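Side-chain contacts in uncharacterized protein MJ1062 (Methanocaldococcus jannaschii, PDB 3EO4), which is of unknown function but carries in this piece a GNAT-type domain, which probably transfers acyl groups, while the whole protein may also have hexosyltransferase activity: residues K148-G153 and I159-L164; I95-G98 and L102-K105; Y53-W56 and N61-D64. All coordinates share one frame; numbering follows the deposited sequence.

Contact 1: K148-G153 and I159-L164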
# COMPACT_ATOMS: atom_id res chain seq x y z
N LYS A 148 11.81 27.21 -6.23
CA LYS A 148 12.21 28.27 -5.30
C LYS A 148 11.07 28.53 -4.35
O LYS A 148 9.94 28.72 -4.79
CB LYS A 148 12.45 29.54 -6.10
CG LYS A 148 12.88 30.74 -5.33
CD LYS A 148 13.32 31.81 -6.30
CE LYS A 148 12.31 32.92 -6.38
NZ LYS A 148 12.60 33.83 -5.24
N LYS A 149 11.35 28.51 -3.05
CA LYS A 149 10.34 28.88 -2.06
C LYS A 149 9.83 30.27 -2.39
O LYS A 149 10.61 31.21 -2.48
CB LYS A 149 10.90 28.86 -0.63
CG LYS A 149 9.80 28.87 0.43
CD LYS A 149 10.36 29.15 1.83
CE LYS A 149 10.88 27.89 2.44
NZ LYS A 149 12.09 28.22 3.24
N THR A 150 8.53 30.39 -2.57
CA THR A 150 7.95 31.62 -3.11
C THR A 150 6.99 32.34 -2.16
O THR A 150 6.97 33.56 -2.13
CB THR A 150 7.29 31.32 -4.49
OG1 THR A 150 8.20 31.68 -5.53
CG2 THR A 150 6.01 32.08 -4.71
N LYS A 151 6.24 31.57 -1.38
CA LYS A 151 5.00 32.06 -0.77
C LYS A 151 4.54 31.06 0.29
O LYS A 151 4.73 29.87 0.14
CB LYS A 151 3.93 32.15 -1.87
CG LYS A 151 2.69 32.96 -1.53
CD LYS A 151 1.51 32.61 -2.47
CE LYS A 151 1.88 32.65 -3.95
NZ LYS A 151 0.70 32.93 -4.83
N LYS A 152 3.92 31.55 1.37
CA LYS A 152 3.27 30.65 2.34
C LYS A 152 2.09 29.94 1.68
O LYS A 152 1.40 30.52 0.85
CB LYS A 152 2.74 31.46 3.54
CG LYS A 152 3.61 31.47 4.77
CD LYS A 152 2.76 31.72 6.04
CE LYS A 152 2.40 30.41 6.84
NZ LYS A 152 2.54 29.07 6.11
N GLY A 153 1.88 28.68 2.04
CA GLY A 153 0.61 28.02 1.73
C GLY A 153 -0.23 28.18 2.99
O GLY A 153 -0.25 29.25 3.58
N ILE A 159 4.75 27.23 -0.68
CA ILE A 159 4.69 27.08 -2.12
C ILE A 159 6.08 27.34 -2.68
O ILE A 159 6.75 28.32 -2.27
CB ILE A 159 3.74 28.10 -2.77
CG1 ILE A 159 2.45 28.25 -1.94
CG2 ILE A 159 3.51 27.77 -4.25
CD1 ILE A 159 1.73 26.96 -1.64
N TYR A 160 6.49 26.45 -3.58
CA TYR A 160 7.75 26.47 -4.29
C TYR A 160 7.39 26.49 -5.77
O TYR A 160 6.58 25.66 -6.20
CB TYR A 160 8.52 25.17 -4.00
CG TYR A 160 9.14 25.10 -2.63
CD1 TYR A 160 10.50 25.26 -2.47
CD2 TYR A 160 8.36 24.85 -1.49
CE1 TYR A 160 11.08 25.22 -1.21
CE2 TYR A 160 8.93 24.79 -0.22
CZ TYR A 160 10.29 24.99 -0.10
OH TYR A 160 10.89 24.92 1.11
N GLU A 161 7.98 27.40 -6.55
CA GLU A 161 7.60 27.58 -7.96
C GLU A 161 8.79 27.44 -8.86
O GLU A 161 9.92 27.68 -8.45
CB GLU A 161 6.95 28.94 -8.22
CG GLU A 161 5.81 29.26 -7.29
CD GLU A 161 4.88 30.36 -7.80
OE1 GLU A 161 3.75 30.46 -7.26
OE2 GLU A 161 5.26 31.13 -8.73
N VAL A 162 8.52 27.08 -10.11
CA VAL A 162 9.57 26.97 -11.10
C VAL A 162 9.05 27.52 -12.42
O VAL A 162 7.85 27.42 -12.73
CB VAL A 162 10.04 25.49 -11.26
CG1 VAL A 162 9.13 24.72 -12.21
CG2 VAL A 162 11.50 25.41 -11.69
N ASN A 163 9.96 28.11 -13.19
CA ASN A 163 9.71 28.47 -14.59
C ASN A 163 10.15 27.31 -15.43
O ASN A 163 11.23 26.76 -15.23
CB ASN A 163 10.47 29.73 -15.00
CG ASN A 163 10.00 30.95 -14.28
OD1 ASN A 163 10.75 31.58 -13.54
ND2 ASN A 163 8.74 31.29 -14.45
N LEU A 164 9.28 26.92 -16.35
CA LEU A 164 9.46 25.76 -17.21
C LEU A 164 10.37 26.05 -18.41
O LEU A 164 11.24 25.25 -18.78
CB LEU A 164 8.09 25.28 -17.69
CG LEU A 164 7.44 24.12 -16.94
CD1 LEU A 164 7.94 23.97 -15.52
CD2 LEU A 164 5.92 24.23 -17.00
OXT LEU A 164 10.24 27.11 -19.04
O HOH W 1 13.46 25.85 1.12
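With its CG beside the backbone N (chi1 -74°), Tyr160 lays its ring against Lys149, whose CG in turn lies anti to the backbone N (chi1 -164°), so that the lysine chain runs out along the ring toward the hydroxyl. The evidence is a CH-pi contact: CB of Lys149 sits 4.1 Å from the centroid of the Tyr160 ring and 26° off its normal. CA of Lys149 lies over the same ring nearer the rim, and CE of Lys149 reaches Tyr160 OH at 3.3 Å. A water in the ring plane is 2.7 Å from Tyr160 OH and is weakly bound by Lys149 NZ. The Lys149 side chain also makes a cation-pi contact with Trp158. Replacing Tyr160 by alanine takes away the ring and would probably leave CB and CE of Lys149 without this surface and the water without its phenolic partner. On the face carrying Glu161, Ile159 and Lys151, Thr150 CG2 lies 3.7 Å from Glu161 CD, the two side chains meeting at about a right angle, and Ile159 reaches past Lys151 to place CD1 by Gly153 CA.

The backbones pair in antiparallel fashion. Lys148 and Glu161 exchange two hydrogen bonds, whereas Lys149 and Tyr160 form the non-hydrogen-bonded pair, CA to CA 4.2 Å. Thr150 N then donates to Ile159 O at 2.7 Å, and Lys151 N makes a weak second bond to that oxygen. The return bond, Ile159 N to Lys151 O, is 2.8 Å long. Beyond the hairpin, Tyr160 is hydrogen-bonded through its backbone to Ala129 of strand 126-132 and packs on Ile139 of helix 136-144. Two residues opposite one, Thr150 and Lys151 facing Ile159, define a classic beta bulge, here in the C-terminal hairpin of the GNAT domain.

Contact 2: I95-G98 and L102-K105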
# COMPACT_ATOMS: atom_id res chain seq x y z
N ILE A 95 3.81 14.44 -5.57
CA ILE A 95 4.61 13.23 -5.77
C ILE A 95 4.61 12.41 -4.47
O ILE A 95 4.62 12.97 -3.38
CB ILE A 95 6.10 13.59 -6.24
CG1 ILE A 95 7.02 12.36 -6.31
CG2 ILE A 95 6.76 14.60 -5.28
CD1 ILE A 95 7.17 11.80 -7.71
N LEU A 96 4.66 11.09 -4.61
CA LEU A 96 4.68 10.19 -3.49
C LEU A 96 5.41 8.94 -3.96
O LEU A 96 5.05 8.39 -4.98
CB LEU A 96 3.24 9.85 -3.15
CG LEU A 96 2.74 8.79 -2.18
CD1 LEU A 96 1.20 8.88 -2.19
CD2 LEU A 96 3.14 7.38 -2.54
N ILE A 97 6.49 8.56 -3.28
CA ILE A 97 7.13 7.28 -3.51
C ILE A 97 6.66 6.38 -2.37
O ILE A 97 6.93 6.66 -1.20
CB ILE A 97 8.69 7.39 -3.58
CG1 ILE A 97 9.13 8.35 -4.70
CG2 ILE A 97 9.37 5.99 -3.68
CD1 ILE A 97 8.81 7.85 -6.13
N GLY A 98 5.93 5.30 -2.73
CA GLY A 98 5.40 4.34 -1.78
C GLY A 98 6.39 3.38 -1.12
O GLY A 98 6.21 3.07 0.04
N LEU A 102 13.59 3.22 -1.12
CA LEU A 102 13.89 3.81 -2.42
C LEU A 102 14.13 5.31 -2.29
O LEU A 102 14.85 5.90 -3.09
CB LEU A 102 12.71 3.63 -3.39
CG LEU A 102 12.46 2.24 -3.96
CD1 LEU A 102 11.37 2.30 -5.06
CD2 LEU A 102 13.72 1.65 -4.50
N TRP A 103 13.47 5.92 -1.29
CA TRP A 103 13.68 7.32 -0.95
C TRP A 103 15.16 7.65 -0.95
O TRP A 103 15.98 6.85 -0.53
CB TRP A 103 13.05 7.65 0.42
CG TRP A 103 11.52 7.56 0.46
CD1 TRP A 103 10.71 7.01 -0.47
CD2 TRP A 103 10.66 7.97 1.55
NE1 TRP A 103 9.39 7.11 -0.07
CE2 TRP A 103 9.33 7.69 1.17
CE3 TRP A 103 10.89 8.60 2.79
CZ2 TRP A 103 8.23 7.99 1.98
CZ3 TRP A 103 9.79 8.90 3.60
CH2 TRP A 103 8.47 8.58 3.20
N GLY A 104 15.48 8.83 -1.46
CA GLY A 104 16.86 9.29 -1.57
C GLY A 104 17.63 8.67 -2.73
O GLY A 104 18.85 8.67 -2.72
N LYS A 105 16.92 8.16 -3.75
CA LYS A 105 17.59 7.59 -4.95
C LYS A 105 17.19 8.22 -6.29
O LYS A 105 17.42 7.63 -7.37
CB LYS A 105 17.43 6.07 -5.00
CG LYS A 105 18.29 5.38 -3.96
CD LYS A 105 17.83 3.95 -3.72
CE LYS A 105 18.85 3.22 -2.86
NZ LYS A 105 18.26 2.01 -2.23
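A type II beta turn, Leu102 to Lys105, follows strand 92-97 of the five-stranded antiparallel sheet, and its Trp103 reaches back to Ile97 at the end of that strand. This loop before helix 107-121 holds the position of the one that in GNAT enzymes grips the pyrophosphate of acyl-CoA; Gly104 N bonding an oxygen of a MES molecule, probably from the crystallisation liquor, is consistent with such an anion site.

The indole NE1 of Trp103 donates to the backbone O of Ile97 at 2.7 Å, a moderately straight bond with an N-H...O angle of 161°. The oxygen lies 6° out of the indole plane, while the donor stands well above the carbonyl plane and not on a lone pair. This bond probably helps to fix the rotation of the ring. CG of Trp103 stands beside the backbone N (chi1 -66°), and the five-membered ring thereby reaches the side chain of Ile97 as well as its carbonyl. CG2 of Ile97 is 3.6 Å from Trp103 CD1, and CB of Ile97 is the same distance from Trp103 NE1. Leu102 adds a lighter touch, its CB 4.1 Å from Ile97 CG2.

Around this pair, Ile97 and Leu102 both pack on Ile107 of helix 107-121, Ile97 also meets Ile67 of strand 63-71, Leu102 rests on Val78 of strand 74-84, and Trp103 touches Arg137 of helix 136-144.

Contact 3: Y53-W56 and N61-D64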
# COMPACT_ATOMS: atom_id res chain seq x y z
N TYR A 53 -12.51 7.10 -2.81
CA TYR A 53 -13.23 6.83 -4.04
C TYR A 53 -14.02 8.06 -4.49
O TYR A 53 -14.17 8.33 -5.68
CB TYR A 53 -14.15 5.61 -3.87
CG TYR A 53 -14.66 5.07 -5.19
CD1 TYR A 53 -13.76 4.49 -6.09
CD2 TYR A 53 -16.00 5.17 -5.55
CE1 TYR A 53 -14.18 4.00 -7.30
CE2 TYR A 53 -16.44 4.68 -6.78
CZ TYR A 53 -15.50 4.09 -7.65
OH TYR A 53 -15.84 3.58 -8.88
N SER A 54 -14.50 8.83 -3.52
CA SER A 54 -15.16 10.09 -3.83
C SER A 54 -14.15 11.09 -4.44
O SER A 54 -14.51 11.82 -5.37
CB SER A 54 -15.87 10.63 -2.59
OG SER A 54 -16.10 12.01 -2.70
N TRP A 55 -12.90 11.09 -3.96
CA TRP A 55 -11.83 11.84 -4.63
C TRP A 55 -11.72 11.41 -6.10
O TRP A 55 -11.72 12.24 -7.01
CB TRP A 55 -10.47 11.67 -3.92
CG TRP A 55 -9.30 12.09 -4.76
CD1 TRP A 55 -8.86 13.36 -4.95
CD2 TRP A 55 -8.42 11.24 -5.55
NE1 TRP A 55 -7.76 13.37 -5.80
CE2 TRP A 55 -7.48 12.08 -6.19
CE3 TRP A 55 -8.35 9.86 -5.78
CZ2 TRP A 55 -6.49 11.59 -7.04
CZ3 TRP A 55 -7.36 9.36 -6.64
CH2 TRP A 55 -6.44 10.22 -7.26
N TRP A 56 -11.67 10.11 -6.33
CA TRP A 56 -11.45 9.53 -7.65
C TRP A 56 -12.56 9.88 -8.64
O TRP A 56 -12.27 10.22 -9.80
CB TRP A 56 -11.28 8.02 -7.52
CG TRP A 56 -11.39 7.28 -8.79
CD1 TRP A 56 -12.46 6.56 -9.22
CD2 TRP A 56 -10.39 7.16 -9.80
NE1 TRP A 56 -12.19 5.99 -10.44
CE2 TRP A 56 -10.92 6.35 -10.82
CE3 TRP A 56 -9.09 7.66 -9.95
CZ2 TRP A 56 -10.20 6.03 -11.98
CZ3 TRP A 56 -8.37 7.33 -11.11
CH2 TRP A 56 -8.92 6.53 -12.09
N ASN A 61 -9.39 18.67 -13.90
CA ASN A 61 -8.22 19.51 -14.18
C ASN A 61 -6.93 18.95 -13.60
O ASN A 61 -6.05 19.69 -13.16
CB ASN A 61 -8.46 20.95 -13.69
CG ASN A 61 -9.63 21.60 -14.37
OD1 ASN A 61 -9.61 21.80 -15.59
ND2 ASN A 61 -10.66 21.93 -13.61
N ARG A 62 -6.84 17.62 -13.57
CA ARG A 62 -5.64 16.96 -13.08
C ARG A 62 -5.37 15.69 -13.86
O ARG A 62 -6.25 15.17 -14.54
CB ARG A 62 -5.76 16.63 -11.59
CG ARG A 62 -6.89 15.69 -11.19
CD ARG A 62 -6.89 15.46 -9.67
NE ARG A 62 -5.74 14.68 -9.17
CZ ARG A 62 -5.07 14.98 -8.05
NH1 ARG A 62 -5.39 16.05 -7.33
NH2 ARG A 62 -4.06 14.21 -7.64
N VAL A 63 -4.13 15.24 -13.78
CA VAL A 63 -3.72 13.98 -14.33
C VAL A 63 -2.93 13.29 -13.22
O VAL A 63 -2.15 13.96 -12.51
CB VAL A 63 -2.82 14.18 -15.57
CG1 VAL A 63 -2.12 12.86 -15.98
CG2 VAL A 63 -3.62 14.78 -16.73
N ASP A 64 -3.15 11.99 -13.03
CA ASP A 64 -2.37 11.20 -12.09
C ASP A 64 -1.67 10.06 -12.80
O ASP A 64 -2.25 9.40 -13.67
CB ASP A 64 -3.28 10.60 -11.01
CG ASP A 64 -3.91 11.66 -10.15
OD1 ASP A 64 -3.38 11.91 -9.04
OD2 ASP A 64 -4.93 12.24 -10.58
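Over the centre of one face of the Arg62 guanidinium stands NE1 of Trp55, 3.8 Å above the plane, while the carboxylate of Asp64 occupies the guanidinium edge. The indole meets both groups with its own edge: Arg62 CZ and Asp64 OD1 lie near the ring plane. Ring and guanidinium are turned 86° apart, so an edge of Trp55 is set on a face of Arg62, not in a parallel cation-pi stack. The nearest atoms are Trp55 CZ2 and Arg62 NH2, at 3.6 Å. Against Asp64 the ring is again almost perpendicular, and its CZ2 comes within 3.7 Å of Asp64 OD1.

The two polar groups are locked together in one plane. Arg62 NE donates to Asp64 OD2 at 2.9 Å, and Arg62 NH2 to Asp64 OD1 at 2.8 Å. Both bonds are nearly straight and lie within 2° of the guanidinium plane, each meeting a syn lone pair. This is the side-on, two-nitrogen form of the arginine-carboxylate salt bridge. CG of Arg62 lies between the backbone N and the carbonyl carbon (chi1 61°), and a bend at chi3 then turns NE and NH2 to the carboxylate.

Trp55 also packs on Leu27 of helix 24-31, and Asp64 OD2 has a further salt bridge to Arg59. With two arginines around it, the buried carboxylate of Asp64 probably stays ionised. Trp55 CZ2 and CH2 facing Asp64 OD1 would be weakly favourable; against the guanidinium the edge probably just packs, the carboxylate balancing the charge. Helix 49-58 and strand 63-71 thus meet through an indole edge set against an arginine-carboxylate pair.

How the contacts relate
Along the chain the three contacts come in series: contact 3 closes first, contact 2 follows, and contact 1 ends the chain. Their centres are 21 to 23 Å apart and none touches another, the nearest atoms of contacts 2 and 3 being about 8 Å apart. Contacts 2 and 3 both reach the five-stranded antiparallel sheet, through strands 92-97 and 63-71, from opposite sides of the chain's centre. Contact 1 belongs to the three-stranded sheet of strands 126-132, 157-163 and 148-150. Helix 136-144 receives side chains from contacts 1 and 2. Together they sample both sheets of one acetyltransferase-type domain, and Asn61 in contact 3 lines the pocket that holds a polyether molecule in this crystal.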